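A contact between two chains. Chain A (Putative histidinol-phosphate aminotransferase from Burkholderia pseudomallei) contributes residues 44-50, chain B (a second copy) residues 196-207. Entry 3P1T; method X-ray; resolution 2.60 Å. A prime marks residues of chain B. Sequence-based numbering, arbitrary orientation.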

# COMPACT_ATOMS: atom_id res chain seq x y z
N ARG A 44 -10.63 12.10 10.04
CA ARG A 44 -9.29 12.07 10.64
C ARG A 44 -8.17 11.68 9.64
O ARG A 44 -7.06 11.34 10.08
CB ARG A 44 -9.25 11.04 11.82
CG ARG A 44 -10.56 10.71 12.56
CD ARG A 44 -10.41 9.44 13.39
N ILE A 45 -8.44 11.73 8.33
CA ILE A 45 -7.46 11.32 7.32
C ILE A 45 -6.22 12.27 7.29
O ILE A 45 -5.20 11.91 6.71
CB ILE A 45 -8.08 11.19 5.90
CG1 ILE A 45 -8.65 12.53 5.38
CG2 ILE A 45 -9.13 10.09 5.88
CD1 ILE A 45 -9.07 12.50 3.95
N ASN A 46 -6.30 13.45 7.95
CA ASN A 46 -5.22 14.44 8.00
C ASN A 46 -4.10 14.05 8.99
O ASN A 46 -3.05 14.70 9.02
CB ASN A 46 -5.79 15.83 8.39
CG ASN A 46 -6.46 15.91 9.74
OD1 ASN A 46 -7.24 15.05 10.15
ND2 ASN A 46 -6.24 17.00 10.44
N ARG A 47 -4.34 13.02 9.82
CA ARG A 47 -3.44 12.59 10.89
C ARG A 47 -2.94 11.20 10.67
O ARG A 47 -3.71 10.35 10.21
CB ARG A 47 -4.15 12.62 12.27
CG ARG A 47 -4.75 13.94 12.70
CD ARG A 47 -3.74 14.99 13.15
NE ARG A 47 -4.41 16.23 13.55
CZ ARG A 47 -3.79 17.34 13.95
NH1 ARG A 47 -2.46 17.37 14.01
NH2 ARG A 47 -4.48 18.42 14.28
N TYR A 48 -1.68 10.93 11.09
CA TYR A 48 -1.11 9.58 11.03
C TYR A 48 -1.90 8.64 11.99
O TYR A 48 -2.24 9.05 13.11
CB TYR A 48 0.38 9.59 11.34
CG TYR A 48 1.22 10.32 10.30
CD1 TYR A 48 1.51 9.73 9.07
CD2 TYR A 48 1.76 11.58 10.56
CE1 TYR A 48 2.28 10.39 8.11
CE2 TYR A 48 2.54 12.24 9.61
CZ TYR A 48 2.79 11.64 8.39
OH TYR A 48 3.56 12.28 7.44
N PRO A 49 -2.28 7.41 11.55
CA PRO A 49 -3.11 6.53 12.41
C PRO A 49 -2.27 5.81 13.48
O PRO A 49 -2.25 4.57 13.52
CB PRO A 49 -3.73 5.56 11.41
CG PRO A 49 -2.73 5.47 10.32
CD PRO A 49 -2.00 6.77 10.25
N PHE A 50 -1.60 6.59 14.34
CA PHE A 50 -0.69 6.08 15.36
C PHE A 50 -1.40 5.23 16.42
O PHE A 50 -0.78 4.32 16.95
CB PHE A 50 0.10 7.20 16.06
CG PHE A 50 1.16 7.87 15.20
CD1 PHE A 50 2.15 7.11 14.56
CD2 PHE A 50 1.24 9.26 15.11
CE1 PHE A 50 3.13 7.73 13.77
CE2 PHE A 50 2.24 9.87 14.35
CZ PHE A 50 3.18 9.11 13.69
N PHE B 196 1.26 14.08 -0.41
CA PHE B 196 -0.10 14.57 -0.20
C PHE B 196 -0.41 14.61 1.31
O PHE B 196 -1.55 14.87 1.72
CB PHE B 196 -1.14 13.72 -0.97
CG PHE B 196 -0.93 13.72 -2.46
CD1 PHE B 196 -1.21 14.85 -3.22
CD2 PHE B 196 -0.43 12.60 -3.11
CE1 PHE B 196 -0.98 14.86 -4.60
CE2 PHE B 196 -0.21 12.61 -4.49
CZ PHE B 196 -0.48 13.74 -5.22
N SER B 197 0.62 14.38 2.14
CA SER B 197 0.50 14.29 3.59
C SER B 197 0.41 15.66 4.30
O SER B 197 -0.15 15.72 5.40
CB SER B 197 1.69 13.53 4.18
OG SER B 197 1.66 12.16 3.86
N LYS B 198 0.97 16.72 3.71
CA LYS B 198 1.05 17.99 4.40
C LYS B 198 -0.06 18.90 3.92
O LYS B 198 -1.20 18.71 4.33
CB LYS B 198 2.45 18.63 4.22
CG LYS B 198 3.65 17.67 4.45
CD LYS B 198 3.75 17.00 5.85
CE LYS B 198 4.92 16.03 5.96
NZ LYS B 198 4.72 14.99 7.01
N SER B 199 0.24 19.87 3.08
CA SER B 199 -0.73 20.81 2.55
C SER B 199 -2.09 20.17 2.14
O SER B 199 -3.15 20.72 2.45
CB SER B 199 -0.13 21.47 1.32
OG SER B 199 -1.07 22.17 0.54
N TYR B 200 -2.07 19.02 1.46
CA TYR B 200 -3.27 18.35 0.93
C TYR B 200 -4.13 17.67 2.01
O TYR B 200 -5.29 17.35 1.73
CB TYR B 200 -2.85 17.32 -0.12
CG TYR B 200 -2.44 17.96 -1.43
CD1 TYR B 200 -1.15 18.46 -1.60
CD2 TYR B 200 -3.34 18.08 -2.49
CE1 TYR B 200 -0.76 19.06 -2.80
CE2 TYR B 200 -2.96 18.67 -3.70
CZ TYR B 200 -1.66 19.14 -3.85
OH TYR B 200 -1.26 19.73 -5.02
N GLY B 201 -3.56 17.49 3.20
CA GLY B 201 -4.20 16.90 4.37
C GLY B 201 -4.52 15.42 4.29
O GLY B 201 -5.54 14.99 4.83
N LEU B 202 -3.64 14.61 3.66
CA LEU B 202 -3.89 13.17 3.58
C LEU B 202 -2.77 12.36 4.27
O LEU B 202 -2.45 11.27 3.84
CB LEU B 202 -4.05 12.73 2.12
CG LEU B 202 -5.03 13.48 1.21
CD1 LEU B 202 -5.08 12.84 -0.15
CD2 LEU B 202 -6.44 13.49 1.79
N ALA B 203 -2.21 12.87 5.38
CA ALA B 203 -1.12 12.22 6.11
C ALA B 203 -1.44 10.78 6.52
O ALA B 203 -0.55 9.93 6.45
CB ALA B 203 -0.78 13.02 7.35
N GLY B 204 -2.68 10.50 6.89
CA GLY B 204 -3.10 9.17 7.31
C GLY B 204 -3.23 8.18 6.18
O GLY B 204 -3.44 7.00 6.44
N LEU B 205 -3.12 8.64 4.92
CA LEU B 205 -3.23 7.77 3.74
C LEU B 205 -1.85 7.44 3.19
O LEU B 205 -1.70 6.44 2.50
CB LEU B 205 -4.10 8.38 2.64
CG LEU B 205 -5.48 8.90 3.06
CD1 LEU B 205 -6.30 9.25 1.85
CD2 LEU B 205 -6.24 7.90 3.93
N ARG B 206 -0.84 8.26 3.54
CA ARG B 206 0.57 8.11 3.14
C ARG B 206 0.65 7.86 1.61
O ARG B 206 0.93 6.75 1.15
CB ARG B 206 1.26 6.98 3.97
CG ARG B 206 2.78 6.89 3.84
CD ARG B 206 3.52 8.09 4.38
NE ARG B 206 4.95 7.78 4.53
CZ ARG B 206 5.87 8.65 4.92
NH1 ARG B 206 5.55 9.90 5.19
NH2 ARG B 206 7.13 8.26 5.06
N LEU B 207 0.32 8.91 0.83
CA LEU B 207 0.37 8.91 -0.64
C LEU B 207 1.34 9.99 -1.12
O LEU B 207 1.56 11.00 -0.45
CB LEU B 207 -1.03 9.12 -1.28
CG LEU B 207 -2.10 8.08 -0.99
CD1 LEU B 207 -3.44 8.50 -1.54
CD2 LEU B 207 -1.70 6.72 -1.51
O HOH W 1 -2.29 16.20 6.93

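Two irregular segments, neither with regular helix or strand across the contact, pack backbone against backbone and bury 483 Å² in total; the CA atoms of Asn46 and Gly201′ lie 4.5 Å apart, those of Tyr48 and Gly204′ 4.2 Å. On chain A, a type I turn from Arg44 to Arg47, closed by Arg47 N to Arg44 O at 3.2 Å, places the Ile45, Asn46 and Arg47 carbonyls against chain B. Ile45 O accepts the backbone hydrogen bond of the contact from Gly204′ N, at 2.9 Å and 152°; Ala203′ N, 3.4 Å from Ile45 O, is too poorly angled to share it. The Ile45 side chain adds an apolar patch, with CD1 3.5 Å from Leu202′ CD2 and CG2 4.1 Å from Leu205′ CD2. Asn46 turns its CB away overall and contributes mainly backbone: its CA makes a CA-H...O contact with Gly201′ O at 3.2 Å, and a water donates to both Asn46 O and Ser197′ O, 2.7 Å from its oxygen to each, joining two carbonyls that cannot bond each other directly. Gly201′ ends a type I turn begun at Lys198′, with a positive phi that favours glycine. The CA-to-CB bond of Arg47 points away, but its O sits 3.2 Å from Gly204′ CA; a CB on Gly204′ would come within 2.5 Å of Arg47 O, so this close backbone approach depends on glycine. Tyr48 buries the most surface of any residue here. Ala203′ CB lies over one face of its ring, 4.0 Å from the Tyr48 ring centroid and 11° off the normal, a CH-pi contact. At the ring edge, Lys198′ NZ donates a hydrogen bond to Tyr48 OH at 3.0 Å; although the CA-to-CB bond of Lys198′ points away, its end comes nearer, with chi1 and chi2 both m and chi3 and chi4 both t. Pro49 closes the contact, its CD 4.0 Å from Gly204′ CA.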